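Local coordinates for protein multiheme cytochrome cf (Carboxydothermus ferrireducens DSM 11255, PDB 6QVM) that probably serves as an S-layer-bound extracellular Fe(III) reductase, passing electrons along eleven c-type hemes to insoluble acceptors, at residues 42-47 with 52-57; 31-36 with 95-100; 25-30 with 82-87. One frame throughout, in Å; residues are numbered along the deposited sequence. Where two conformers were deposited one is given.

Interaction 1 of 3, residues 42-47 with 52-57; sequences PASHKS and QGRDQM. With HEC (heme c), chain F.
The imidazole of H45 and the guanidinium of R54 lie flat on one another, centres 4.0 Å apart and planes 14° from parallel. R54 covers one face of the imidazole, P42 CD lies over the opposite one, and S44 OG sits at the edge in the ring plane. A bend at chi3 (-76°) lays the arginine tip over the ring, while its guanidinium edge meets the heme methyl CMD. NH2 of R54 donates to the carbonyl O of S44 at 3.0 Å, approaching from above the carbonyl plane. The ring is fixed in rotation at two places: NE2 of H45 binds the heme iron at 2.1 Å, and ND1 of H45 donates to S44 OG at 3.1 Å. That hydroxyl donates a hydrogen bond to the heme propionate O2D, 2.8 Å from S44 OG. With a leucine in place of R54 the guanidinium is gone, and the imidazole would probably lose its stacked cover and the S44 carbonyl its side-chain donor. Further along, D55 turns its carboxylate back onto S47, with CG between backbone N and carbonyl carbon (chi1 63°). OD2 of D55 takes the backbone N of S47 at 2.7 Å, and OD1 of D55 receives the hydroxyl OG of S47 at 2.6 Å. OG of S47 in turn accepts the backbone N of G53. Backbone N of D55 meets the carbonyl O of H45 at 2.9 Å. Both segments belong to the loop joining helix 35-38 to helix 59-63, and H63, at the end of the latter, supplies the second axial ligand of this bis-histidine heme.

Interaction 2 of 3, residues 31-36 with 95-100; sequences TGKNCS and LNYDPL. With HEC (heme c), chain E.
K33 reaches Y97 through one early bend: chi2 of -69° turns the lysine chain, which then runs extended to NZ. Y97 places CG opposite its carbonyl carbon, beside the backbone N (chi1 -60°), which carries the ring out toward the incoming amine, NZ lying over one of its faces. The side chains run alongside in opposite senses, and the backbones stay far apart, with CA atoms of K33 and Y97 11.1 Å from one another. The evidence for a cation-pi interaction is direct: K33 NZ stands 3.6 Å from the centroid of the Y97 ring and 18° off the ring normal. It is displaced toward one rim, so that CD2 of Y97 is the nearest atom to K33 NZ, at 3.4 Å. The same lysine makes a second cation-pi contact with Y37, so its charge is shared between two aromatic rings. The contact between the segments is small, 74 Å² in all, and lies at the surface. At the other end of the lysine, CB of K33 packs on the heme methyl CMC at 3.7 Å, and the carbonyl O of N34 approaches the same CMC at 3.3 Å. T31 CG2 touches the heme carbon CBC. Before K33 the chain leaves helix 25-31 at G32 with positive phi. On the partner side L95 packs against helix 199-212 and helix 102-113. C35 SG is joined to heme CAB by a 1.8 Å thioether, the first cysteine link of a CXXCH heme-attachment motif, characteristic of c-type cytochromes.

Interaction 3 of 3, residues 25-30 with 82-87; sequences EQYAKD and VLFMQN. With HEC (heme c), chain E.
Y27 and F84 meet beside a heme c, forming part of a c-type heme pocket between helix 25-31 and helix 79-86. CB of Y27 begins 4.1 Å from heme C3C. Its CG then approaches F84 CZ at 4.0 Å. CD2 of Y27 does double duty, lying 3.9 Å from F84 CE2 and 3.6 Å from heme C1D, the latter in the plane of the tyrosine ring; the ring thus turns an edge to the porphyrin while F84 comes over one of its faces, toward the rim. CE2 of Y27 continues along the same pyrrole, toward heme C2D. At the tip, OH of Y27 is hydrogen-bonded with NZ of K89. The two rings are oblique, centroids of Y27 and F84 5.4 Å apart with planes at 56°. With CG of F84 anti to its backbone N (chi1 171°), the phenyl reaches out from its helix to the heme. M85, next along, packs on the heme methyl CMD and also touches a second heme c. The heme carbon CBC sits over the centre of the F84 ring, 3.5 Å from F84 CD1.

In the fold
From the N terminus, helix 25-31 carries the first half of interaction 3, and the chain turns at once into residues 31-36, the first half of interaction 2. The loop after helix 35-38 then folds on itself in interaction 1, closing a short turn nested inside the loops of both other contacts. Helix 79-86 completes interaction 3, and residues 95-100 complete interaction 2, so these two loops cross. Interactions 2 and 3 share one heme c, with T31 CG2 packing on F84 CE1, whereas interaction 1 serves a different heme and meets interaction 2 where D55 O packs on S36 OG. Interaction 3 joins helices 25-31 and 79-86, interaction 2 links the first heme segment to the loop before helix 102-113, and interaction 1 stays within its own loop.

Interaction 1 of 3, residues 42-47 with 52-57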
loop_
_atom_site.group_PDB
_atom_site.type_symbol
_atom_site.label_atom_id
_atom_site.label_comp_id
_atom_site.label_asym_id
_atom_site.label_seq_id
_atom_site.Cartn_x
_atom_site.Cartn_y
_atom_site.Cartn_z
ATOM N N PRO A 42 32.008 -8.448 1.348
ATOM C CA PRO A 42 32.855 -7.272 1.583
ATOM C C PRO A 42 34.139 -7.334 0.772
ATOM O O PRO A 42 34.639 -8.411 0.441
ATOM C CB PRO A 42 33.147 -7.338 3.087
ATOM C CG PRO A 42 32.027 -8.143 3.649
ATOM C CD PRO A 42 31.698 -9.164 2.595
ATOM N N ALA A 43 34.676 -6.149 0.461
ATOM C CA ALA A 43 35.917 -6.064 -0.304
ATOM C C ALA A 43 37.035 -6.843 0.373
ATOM O O ALA A 43 37.854 -7.483 -0.299
ATOM C CB ALA A 43 36.322 -4.603 -0.491
ATOM N N SER A 44 37.075 -6.815 1.708
ATOM C CA SER A 44 38.113 -7.521 2.451
ATOM C C SER A 44 38.033 -9.036 2.294
ATOM O O SER A 44 38.988 -9.722 2.669
ATOM C CB SER A 44 38.041 -7.156 3.934
ATOM O OG SER A 44 36.873 -7.688 4.531
ATOM N N HIS A 45 36.938 -9.568 1.748
ATOM C CA HIS A 45 36.787 -11.004 1.553
ATOM C C HIS A 45 37.150 -11.461 0.148
ATOM O O HIS A 45 37.180 -12.672 -0.104
ATOM C CB HIS A 45 35.344 -11.433 1.821
ATOM C CG HIS A 45 34.928 -11.334 3.255
ATOM N ND1 HIS A 45 35.292 -10.284 4.071
ATOM C CD2 HIS A 45 34.162 -12.152 4.015
ATOM C CE1 HIS A 45 34.765 -10.458 5.272
ATOM N NE2 HIS A 45 34.075 -11.586 5.265
ATOM N N LYS A 46 37.413 -10.531 -0.763
ATOM C CA LYS A 46 37.458 -10.871 -2.175
ATOM C C LYS A 46 38.648 -11.758 -2.503
ATOM O O LYS A 46 39.766 -11.533 -2.032
ATOM C CB LYS A 46 37.506 -9.609 -3.032
ATOM C CG LYS A 46 37.497 -9.888 -4.528
ATOM C CD LYS A 46 37.097 -8.659 -5.325
ATOM C CE LYS A 46 37.382 -8.856 -6.804
ATOM N NZ LYS A 46 37.245 -7.585 -7.565
ATOM N N SER A 47 38.391 -12.779 -3.317
ATOM C CA SER A 47 39.450 -13.615 -3.867
ATOM C C SER A 47 40.022 -12.952 -5.112
ATOM O O SER A 47 39.282 -12.629 -6.049
ATOM C CB SER A 47 38.923 -15.007 -4.208
ATOM O OG SER A 47 38.654 -15.758 -3.039
ATOM N N GLN A 52 42.384 -18.051 -2.550
ATOM C CA GLN A 52 41.266 -18.636 -1.816
ATOM C C GLN A 52 40.882 -17.686 -0.680
ATOM O O GLN A 52 41.179 -17.914 0.494
ATOM C CB GLN A 52 41.619 -20.027 -1.308
ATOM C CG GLN A 52 41.498 -21.113 -2.358
ATOM C CD GLN A 52 42.051 -22.444 -1.889
ATOM O OE1 GLN A 52 42.429 -22.610 -0.725
ATOM N NE2 GLN A 52 42.106 -23.403 -2.798
ATOM N N GLY A 53 40.192 -16.610 -1.043
ATOM C CA GLY A 53 39.697 -15.667 -0.069
ATOM C C GLY A 53 38.458 -16.166 0.657
ATOM O O GLY A 53 37.938 -17.253 0.408
ATOM N N ARG A 54 37.966 -15.328 1.573
ATOM C CA ARG A 54 36.790 -15.688 2.356
ATOM C C ARG A 54 35.509 -15.715 1.524
ATOM O O ARG A 54 34.548 -16.387 1.921
ATOM C CB ARG A 54 36.632 -14.728 3.539
ATOM C CG ARG A 54 37.631 -14.975 4.661
ATOM C CD ARG A 54 37.565 -13.894 5.716
ATOM N NE ARG A 54 38.203 -12.661 5.272
ATOM C CZ ARG A 54 38.248 -11.547 5.993
ATOM N NH1 ARG A 54 37.683 -11.513 7.193
ATOM N NH2 ARG A 54 38.873 -10.476 5.525
ATOM N N ASP A 55 35.470 -15.019 0.383
ATOM C CA ASP A 55 34.266 -15.042 -0.438
ATOM C C ASP A 55 33.985 -16.414 -1.039
ATOM O O ASP A 55 32.905 -16.607 -1.602
ATOM C CB ASP A 55 34.348 -13.985 -1.546
ATOM C CG ASP A 55 35.488 -14.225 -2.531
ATOM O OD1 ASP A 55 36.158 -15.271 -2.468
ATOM O OD2 ASP A 55 35.719 -13.341 -3.382
ATOM N N GLN A 56 34.931 -17.351 -0.948
ATOM C CA GLN A 56 34.745 -18.717 -1.419
ATOM C C GLN A 56 34.648 -19.722 -0.280
ATOM O O GLN A 56 34.617 -20.928 -0.536
ATOM C CB GLN A 56 35.893 -19.136 -2.342
ATOM C CG GLN A 56 35.905 -18.503 -3.711
ATOM C CD GLN A 56 37.100 -18.959 -4.523
ATOM O OE1 GLN A 56 37.518 -20.113 -4.436
ATOM N NE2 GLN A 56 37.672 -18.047 -5.298
ATOM N N MET A 57 34.617 -19.263 0.967
ATOM C CA MET A 57 34.590 -20.159 2.110
ATOM C C MET A 57 33.172 -20.253 2.670
ATOM O O MET A 57 32.244 -19.592 2.201
ATOM C CB MET A 57 35.587 -19.693 3.173
ATOM C CG MET A 57 37.041 -19.922 2.788
ATOM S SD MET A 57 38.212 -19.095 3.881
ATOM C CE MET A 57 37.741 -19.763 5.477
HETATM FE FE HEC F . 32.718 -12.330 6.638
HETATM C CHA HEC F . 32.766 -9.156 8.073
HETATM C CHB HEC F . 29.922 -11.410 4.860
HETATM C CHC HEC F . 32.645 -15.434 5.118
HETATM C CHD HEC F . 35.133 -13.417 8.766
HETATM N NA HEC F . 31.574 -10.595 6.488
HETATM C C1A HEC F . 31.725 -9.423 7.204
HETATM C C2A HEC F . 30.624 -8.528 6.884
HETATM C C3A HEC F . 29.828 -9.180 6.003
HETATM C C4A HEC F . 30.421 -10.476 5.739
HETATM C CMA HEC F . 28.519 -8.714 5.326
HETATM C CAA HEC F . 30.487 -7.121 7.537
HETATM C CBA HEC F . 29.934 -6.014 6.632
HETATM C CGA HEC F . 31.023 -5.408 5.791
HETATM O O1A HEC F . 30.753 -5.075 4.607
HETATM O O2A HEC F . 32.162 -5.262 6.301
HETATM N NB HEC F . 31.500 -13.269 5.271
HETATM C C1B HEC F . 30.464 -12.650 4.591
HETATM C C2B HEC F . 30.027 -13.541 3.538
HETATM C C3B HEC F . 30.756 -14.669 3.616
HETATM C C4B HEC F . 31.704 -14.512 4.703
HETATM C CMB HEC F . 28.858 -13.249 2.573
HETATM C CAB HEC F . 30.657 -15.919 2.710
HETATM C CBB HEC F . 31.021 -15.595 1.244
HETATM N NC HEC F . 33.663 -14.094 6.913
HETATM C C1C HEC F . 33.528 -15.252 6.170
HETATM C C2C HEC F . 34.441 -16.254 6.704
HETATM C C3C HEC F . 35.226 -15.646 7.627
HETATM C C4C HEC F . 34.681 -14.313 7.822
HETATM C CMC HEC F . 34.658 -17.630 6.036
HETATM C CAC HEC F . 36.336 -16.203 8.570
HETATM C CBC HEC F . 37.392 -17.119 7.923
HETATM N ND HEC F . 33.763 -11.427 8.201
HETATM C C1D HEC F . 34.778 -12.090 8.888
HETATM C C2D HEC F . 35.409 -11.155 9.781
HETATM C C3D HEC F . 34.680 -9.823 9.569
HETATM C C4D HEC F . 33.669 -10.083 8.566
HETATM C CMD HEC F . 36.580 -11.454 10.736
HETATM C CAD HEC F . 34.986 -8.501 10.300
HETATM C CBD HEC F . 36.189 -7.846 9.631
HETATM C CGD HEC F . 35.745 -7.271 8.308
HETATM O O1D HEC F . 34.730 -6.519 8.293
HETATM O O2D HEC F . 36.396 -7.571 7.271
#

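Interaction 2 of 3, residues 31-36 with 95-100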
loop_
_atom_site.group_PDB
_atom_site.type_symbol
_atom_site.label_atom_id
_atom_site.label_comp_id
_atom_site.label_asym_id
_atom_site.label_seq_id
_atom_site.Cartn_x
_atom_site.Cartn_y
_atom_site.Cartn_z
ATOM N N THR A 31 20.274 -24.556 -5.907
ATOM C CA THR A 31 20.900 -24.079 -7.130
ATOM C C THR A 31 22.320 -24.589 -7.325
ATOM O O THR A 31 22.820 -24.549 -8.453
ATOM C CB THR A 31 20.911 -22.547 -7.149
ATOM O OG1 THR A 31 21.675 -22.068 -6.032
ATOM C CG2 THR A 31 19.490 -22.009 -7.063
ATOM N N GLY A 32 22.971 -25.067 -6.266
ATOM C CA GLY A 32 24.356 -25.474 -6.366
ATOM C C GLY A 32 25.337 -24.330 -6.487
ATOM O O GLY A 32 26.451 -24.532 -6.977
ATOM N N LYS A 33 24.956 -23.131 -6.052
ATOM C CA LYS A 33 25.749 -21.929 -6.252
ATOM C C LYS A 33 26.344 -21.435 -4.941
ATOM O O LYS A 33 25.781 -21.642 -3.862
ATOM C CB LYS A 33 24.900 -20.816 -6.878
ATOM C CG LYS A 33 24.421 -21.111 -8.287
ATOM C CD LYS A 33 25.572 -21.114 -9.271
ATOM C CE LYS A 33 25.112 -21.629 -10.621
ATOM N NZ LYS A 33 26.205 -21.616 -11.627
ATOM N N ASN A 34 27.497 -20.777 -5.052
ATOM C CA ASN A 34 28.103 -20.116 -3.904
ATOM C C ASN A 34 27.238 -18.953 -3.436
ATOM O O ASN A 34 26.478 -18.364 -4.214
ATOM C CB ASN A 34 29.495 -19.598 -4.261
ATOM C CG ASN A 34 30.557 -20.667 -4.154
ATOM O OD1 ASN A 34 30.249 -21.858 -4.053
ATOM N ND2 ASN A 34 31.819 -20.250 -4.163
ATOM N N CYS A 35 27.373 -18.611 -2.152
ATOM C CA CYS A 35 26.708 -17.431 -1.616
ATOM C C CYS A 35 27.063 -16.206 -2.444
ATOM O O CYS A 35 26.194 -15.403 -2.795
ATOM C CB CYS A 35 27.110 -17.214 -0.156
ATOM S SG CYS A 35 27.031 -18.678 0.890
ATOM N N SER A 36 28.347 -16.064 -2.780
ATOM C CA SER A 36 28.831 -14.897 -3.507
ATOM C C SER A 36 28.251 -14.791 -4.913
ATOM O O SER A 36 28.420 -13.749 -5.556
ATOM C CB SER A 36 30.359 -14.935 -3.579
ATOM O OG SER A 36 30.796 -15.950 -4.467
ATOM N N LEU A 95 25.775 -17.475 -19.326
ATOM C CA LEU A 95 26.649 -17.984 -20.376
ATOM C C LEU A 95 27.967 -18.524 -19.841
ATOM O O LEU A 95 28.688 -19.191 -20.588
ATOM C CB LEU A 95 26.920 -16.893 -21.414
ATOM C CG LEU A 95 25.701 -16.387 -22.191
ATOM C CD1 LEU A 95 26.107 -15.370 -23.250
ATOM C CD2 LEU A 95 24.921 -17.537 -22.815
ATOM N N ASN A 96 28.297 -18.253 -18.576
ATOM C CA ASN A 96 29.469 -18.864 -17.965
ATOM C C ASN A 96 29.271 -20.347 -17.669
ATOM O O ASN A 96 30.260 -21.048 -17.439
ATOM C CB ASN A 96 29.833 -18.131 -16.671
ATOM C CG ASN A 96 30.369 -16.735 -16.914
ATOM O OD1 ASN A 96 31.069 -16.485 -17.894
ATOM N ND2 ASN A 96 30.057 -15.817 -16.011
ATOM N N TYR A 97 28.029 -20.838 -17.683
ATOM C CA TYR A 97 27.741 -22.192 -17.215
ATOM C C TYR A 97 26.758 -22.974 -18.075
ATOM O O TYR A 97 26.828 -24.206 -18.077
ATOM C CB TYR A 97 27.195 -22.146 -15.781
ATOM C CG TYR A 97 28.131 -21.528 -14.768
ATOM C CD1 TYR A 97 29.223 -22.237 -14.285
ATOM C CD2 TYR A 97 27.917 -20.243 -14.284
ATOM C CE1 TYR A 97 30.083 -21.682 -13.354
ATOM C CE2 TYR A 97 28.769 -19.681 -13.351
ATOM C CZ TYR A 97 29.850 -20.405 -12.889
ATOM O OH TYR A 97 30.696 -19.844 -11.961
ATOM N N ASP A 98 25.854 -22.328 -18.804
ATOM C CA ASP A 98 24.709 -23.023 -19.376
ATOM C C ASP A 98 24.983 -23.489 -20.801
ATOM O O ASP A 98 25.932 -23.035 -21.443
ATOM C CB ASP A 98 23.484 -22.110 -19.346
ATOM C CG ASP A 98 22.903 -21.968 -17.955
ATOM O OD1 ASP A 98 23.057 -22.915 -17.154
ATOM O OD2 ASP A 98 22.297 -20.919 -17.660
ATOM N N PRO A 99 24.165 -24.430 -21.318
ATOM C CA PRO A 99 24.298 -24.853 -22.723
ATOM C C PRO A 99 24.491 -23.704 -23.703
ATOM O O PRO A 99 23.783 -22.694 -23.643
ATOM C CB PRO A 99 22.977 -25.584 -22.978
ATOM C CG PRO A 99 22.660 -26.202 -21.654
ATOM C CD PRO A 99 23.189 -25.262 -20.590
ATOM N N LEU A 100 25.465 -23.854 -24.602
ATOM C CA LEU A 100 25.820 -22.806 -25.561
ATOM C C LEU A 100 24.954 -22.905 -26.818
ATOM O O LEU A 100 25.432 -23.087 -27.940
ATOM C CB LEU A 100 27.302 -22.888 -25.907
ATOM C CG LEU A 100 28.297 -22.508 -24.809
ATOM C CD1 LEU A 100 29.715 -22.747 -25.300
ATOM C CD2 LEU A 100 28.104 -21.055 -24.400
HETATM FE FE HEC E . 20.831 -16.021 0.079
HETATM C CHA HEC E . 18.315 -14.052 1.364
HETATM C CHB HEC E . 22.298 -16.148 3.172
HETATM C CHC HEC E . 23.216 -18.181 -1.158
HETATM C CHD HEC E . 19.559 -15.629 -3.126
HETATM N NA HEC E . 20.384 -15.259 1.916
HETATM C C1A HEC E . 19.318 -14.436 2.223
HETATM C C2A HEC E . 19.423 -14.049 3.614
HETATM C C3A HEC E . 20.535 -14.619 4.109
HETATM C C4A HEC E . 21.156 -15.389 3.052
HETATM C CMA HEC E . 21.072 -14.499 5.549
HETATM C CAA HEC E . 18.427 -13.116 4.346
HETATM C CBA HEC E . 17.684 -13.876 5.441
HETATM C CGA HEC E . 16.583 -14.712 4.845
HETATM O O1A HEC E . 16.321 -15.818 5.385
HETATM O O2A HEC E . 15.968 -14.274 3.838
HETATM N NB HEC E . 22.456 -16.977 0.852
HETATM C C1B HEC E . 22.856 -16.921 2.175
HETATM C C2B HEC E . 23.980 -17.817 2.336
HETATM C C3B HEC E . 24.248 -18.375 1.138
HETATM C C4B HEC E . 23.280 -17.865 0.184
HETATM C CMB HEC E . 24.732 -18.019 3.672
HETATM C CAB HEC E . 25.366 -19.393 0.806
HETATM C CBB HEC E . 25.187 -20.717 1.584
HETATM N NC HEC E . 21.315 -16.731 -1.784
HETATM C C1C HEC E . 22.317 -17.646 -2.063
HETATM C C2C HEC E . 22.276 -17.954 -3.483
HETATM C C3C HEC E . 21.230 -17.289 -4.025
HETATM C C4C HEC E . 20.628 -16.489 -2.966
HETATM C CMC HEC E . 23.199 -18.985 -4.175
HETATM C CAC HEC E . 20.757 -17.265 -5.509
HETATM C CBC HEC E . 20.394 -18.662 -6.065
HETATM N ND HEC E . 19.198 -14.999 -0.752
HETATM C C1D HEC E . 18.875 -14.993 -2.110
HETATM C C2D HEC E . 17.680 -14.205 -2.293
HETATM C C3D HEC E . 17.299 -13.715 -0.891
HETATM C C4D HEC E . 18.291 -14.259 -0.000
HETATM C CMD HEC E . 16.943 -13.921 -3.618
HETATM C CAD HEC E . 16.095 -12.844 -0.490
HETATM C CBD HEC E . 14.924 -13.794 -0.251
HETATM C CGD HEC E . 13.710 -13.039 0.227
HETATM O O1D HEC E . 13.855 -12.159 1.118
HETATM O O2D HEC E . 12.597 -13.335 -0.281
#

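Interaction 3 of 3, residues 25-30 with 82-87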
loop_
_atom_site.group_PDB
_atom_site.type_symbol
_atom_site.label_atom_id
_atom_site.label_comp_id
_atom_site.label_asym_id
_atom_site.label_seq_id
_atom_site.Cartn_x
_atom_site.Cartn_y
_atom_site.Cartn_z
ATOM N N GLU A 25 20.761 -20.295 2.592
ATOM C CA GLU A 25 21.424 -21.591 2.505
ATOM C C GLU A 25 20.582 -22.584 1.716
ATOM O O GLU A 25 21.120 -23.453 1.023
ATOM C CB GLU A 25 21.717 -22.119 3.906
ATOM C CG GLU A 25 22.742 -21.291 4.657
ATOM C CD GLU A 25 22.808 -21.609 6.144
ATOM O OE1 GLU A 25 22.030 -21.010 6.921
ATOM O OE2 GLU A 25 23.643 -22.451 6.538
ATOM N N GLN A 26 19.255 -22.467 1.807
ATOM C CA GLN A 26 18.382 -23.350 1.046
ATOM C C GLN A 26 18.527 -23.100 -0.449
ATOM O O GLN A 26 18.643 -24.044 -1.239
ATOM C CB GLN A 26 16.933 -23.163 1.487
ATOM C CG GLN A 26 15.992 -24.200 0.906
ATOM C CD GLN A 26 16.452 -25.620 1.180
ATOM O OE1 GLN A 26 16.801 -26.356 0.259
ATOM N NE2 GLN A 26 16.442 -26.017 2.448
ATOM N N TYR A 27 18.522 -21.827 -0.858
ATOM C CA TYR A 27 18.710 -21.505 -2.270
ATOM C C TYR A 27 20.080 -21.949 -2.763
ATOM O O TYR A 27 20.248 -22.249 -3.950
ATOM C CB TYR A 27 18.533 -20.004 -2.510
ATOM C CG TYR A 27 17.182 -19.446 -2.105
ATOM C CD1 TYR A 27 16.055 -20.256 -2.063
ATOM C CD2 TYR A 27 17.037 -18.106 -1.771
ATOM C CE1 TYR A 27 14.820 -19.745 -1.694
ATOM C CE2 TYR A 27 15.811 -17.589 -1.396
ATOM C CZ TYR A 27 14.704 -18.412 -1.357
ATOM O OH TYR A 27 13.480 -17.895 -0.984
ATOM N N ALA A 28 21.071 -21.981 -1.870
ATOM C CA ALA A 28 22.391 -22.473 -2.245
ATOM C C ALA A 28 22.341 -23.959 -2.583
ATOM O O ALA A 28 22.919 -24.396 -3.584
ATOM C CB ALA A 28 23.388 -22.196 -1.123
ATOM N N LYS A 29 21.642 -24.748 -1.764
ATOM C CA LYS A 29 21.458 -26.162 -2.075
ATOM C C LYS A 29 20.645 -26.345 -3.352
ATOM O O LYS A 29 21.038 -27.104 -4.243
ATOM C CB LYS A 29 20.791 -26.877 -0.899
ATOM C CG LYS A 29 21.743 -27.185 0.244
ATOM C CD LYS A 29 21.057 -27.054 1.590
ATOM C CE LYS A 29 22.065 -26.759 2.683
ATOM N NZ LYS A 29 21.414 -26.282 3.927
ATOM N N ASP A 30 19.508 -25.648 -3.457
ATOM C CA ASP A 30 18.629 -25.810 -4.611
ATOM C C ASP A 30 19.350 -25.514 -5.920
ATOM O O ASP A 30 19.082 -26.161 -6.939
ATOM C CB ASP A 30 17.409 -24.899 -4.470
ATOM C CG ASP A 30 16.627 -25.155 -3.194
ATOM O OD1 ASP A 30 16.709 -26.278 -2.656
ATOM O OD2 ASP A 30 15.926 -24.234 -2.729
ATOM N N VAL A 82 19.400 -10.692 -7.997
ATOM C CA VAL A 82 18.218 -9.958 -8.437
ATOM C C VAL A 82 17.464 -10.748 -9.503
ATOM O O VAL A 82 16.260 -11.004 -9.375
ATOM C CB VAL A 82 18.616 -8.565 -8.953
ATOM C CG1 VAL A 82 17.458 -7.935 -9.692
ATOM C CG2 VAL A 82 19.074 -7.679 -7.808
ATOM N N LEU A 83 18.169 -11.164 -10.560
ATOM C CA LEU A 83 17.537 -11.929 -11.631
ATOM C C LEU A 83 16.918 -13.212 -11.097
ATOM O O LEU A 83 15.798 -13.577 -11.474
ATOM C CB LEU A 83 18.557 -12.245 -12.724
ATOM C CG LEU A 83 19.197 -11.044 -13.420
ATOM C CD1 LEU A 83 20.301 -11.496 -14.367
ATOM C CD2 LEU A 83 18.151 -10.225 -14.161
ATOM N N PHE A 84 17.647 -13.922 -10.234
ATOM C CA PHE A 84 17.098 -15.108 -9.586
ATOM C C PHE A 84 15.754 -14.799 -8.938
ATOM O O PHE A 84 14.769 -15.515 -9.147
ATOM C CB PHE A 84 18.103 -15.633 -8.553
ATOM C CG PHE A 84 17.571 -16.736 -7.672
ATOM C CD1 PHE A 84 17.562 -18.052 -8.110
ATOM C CD2 PHE A 84 17.110 -16.459 -6.393
ATOM C CE1 PHE A 84 17.087 -19.062 -7.300
ATOM C CE2 PHE A 84 16.629 -17.467 -5.580
ATOM C CZ PHE A 84 16.620 -18.770 -6.034
ATOM N N MET A 85 15.685 -13.702 -8.182
ATOM C CA MET A 85 14.461 -13.387 -7.457
ATOM C C MET A 85 13.366 -12.890 -8.399
ATOM O O MET A 85 12.188 -13.197 -8.196
ATOM C CB MET A 85 14.748 -12.364 -6.364
ATOM C CG MET A 85 13.638 -12.251 -5.343
ATOM S SD MET A 85 14.112 -11.314 -3.883
ATOM C CE MET A 85 12.557 -11.270 -2.991
ATOM N N GLN A 86 13.730 -12.126 -9.434
ATOM C CA GLN A 86 12.742 -11.702 -10.422
ATOM C C GLN A 86 12.186 -12.871 -11.229
ATOM O O GLN A 86 11.063 -12.777 -11.739
ATOM C CB GLN A 86 13.349 -10.668 -11.371
ATOM C CG GLN A 86 13.827 -9.400 -10.692
ATOM C CD GLN A 86 14.193 -8.314 -11.678
ATOM O OE1 GLN A 86 15.200 -8.399 -12.383
ATOM N NE2 GLN A 86 13.370 -7.276 -11.732
ATOM N N ASN A 87 12.945 -13.963 -11.353
ATOM C CA ASN A 87 12.541 -15.138 -12.114
ATOM C C ASN A 87 11.789 -16.157 -11.269
ATOM O O ASN A 87 11.852 -17.362 -11.556
ATOM C CB ASN A 87 13.772 -15.781 -12.757
ATOM C CG ASN A 87 14.182 -15.094 -14.042
ATOM O OD1 ASN A 87 13.387 -14.383 -14.661
ATOM N ND2 ASN A 87 15.428 -15.296 -14.447
HETATM FE FE HEC E . 20.831 -16.021 0.079
HETATM C CHA HEC E . 18.315 -14.052 1.364
HETATM C CHB HEC E . 22.298 -16.148 3.172
HETATM C CHC HEC E . 23.216 -18.181 -1.158
HETATM C CHD HEC E . 19.559 -15.629 -3.126
HETATM N NA HEC E . 20.384 -15.259 1.916
HETATM C C1A HEC E . 19.318 -14.436 2.223
HETATM C C2A HEC E . 19.423 -14.049 3.614
HETATM C C3A HEC E . 20.535 -14.619 4.109
HETATM C C4A HEC E . 21.156 -15.389 3.052
HETATM C CMA HEC E . 21.072 -14.499 5.549
HETATM C CAA HEC E . 18.427 -13.116 4.346
HETATM C CBA HEC E . 17.684 -13.876 5.441
HETATM C CGA HEC E . 16.583 -14.712 4.845
HETATM O O1A HEC E . 16.321 -15.818 5.385
HETATM O O2A HEC E . 15.968 -14.274 3.838
HETATM N NB HEC E . 22.456 -16.977 0.852
HETATM C C1B HEC E . 22.856 -16.921 2.175
HETATM C C2B HEC E . 23.980 -17.817 2.336
HETATM C C3B HEC E . 24.248 -18.375 1.138
HETATM C C4B HEC E . 23.280 -17.865 0.184
HETATM C CMB HEC E . 24.732 -18.019 3.672
HETATM C CAB HEC E . 25.366 -19.393 0.806
HETATM C CBB HEC E . 25.187 -20.717 1.584
HETATM N NC HEC E . 21.315 -16.731 -1.784
HETATM C C1C HEC E . 22.317 -17.646 -2.063
HETATM C C2C HEC E . 22.276 -17.954 -3.483
HETATM C C3C HEC E . 21.230 -17.289 -4.025
HETATM C C4C HEC E . 20.628 -16.489 -2.966
HETATM C CMC HEC E . 23.199 -18.985 -4.175
HETATM C CAC HEC E . 20.757 -17.265 -5.509
HETATM C CBC HEC E . 20.394 -18.662 -6.065
HETATM N ND HEC E . 19.198 -14.999 -0.752
HETATM C C1D HEC E . 18.875 -14.993 -2.110
HETATM C C2D HEC E . 17.680 -14.205 -2.293
HETATM C C3D HEC E . 17.299 -13.715 -0.891
HETATM C C4D HEC E . 18.291 -14.259 -0.000
HETATM C CMD HEC E . 16.943 -13.921 -3.618
HETATM C CAD HEC E . 16.095 -12.844 -0.490
HETATM C CBD HEC E . 14.924 -13.794 -0.251
HETATM C CGD HEC E . 13.710 -13.039 0.227
HETATM O O1D HEC E . 13.855 -12.159 1.118
HETATM O O2D HEC E . 12.597 -13.335 -0.281
#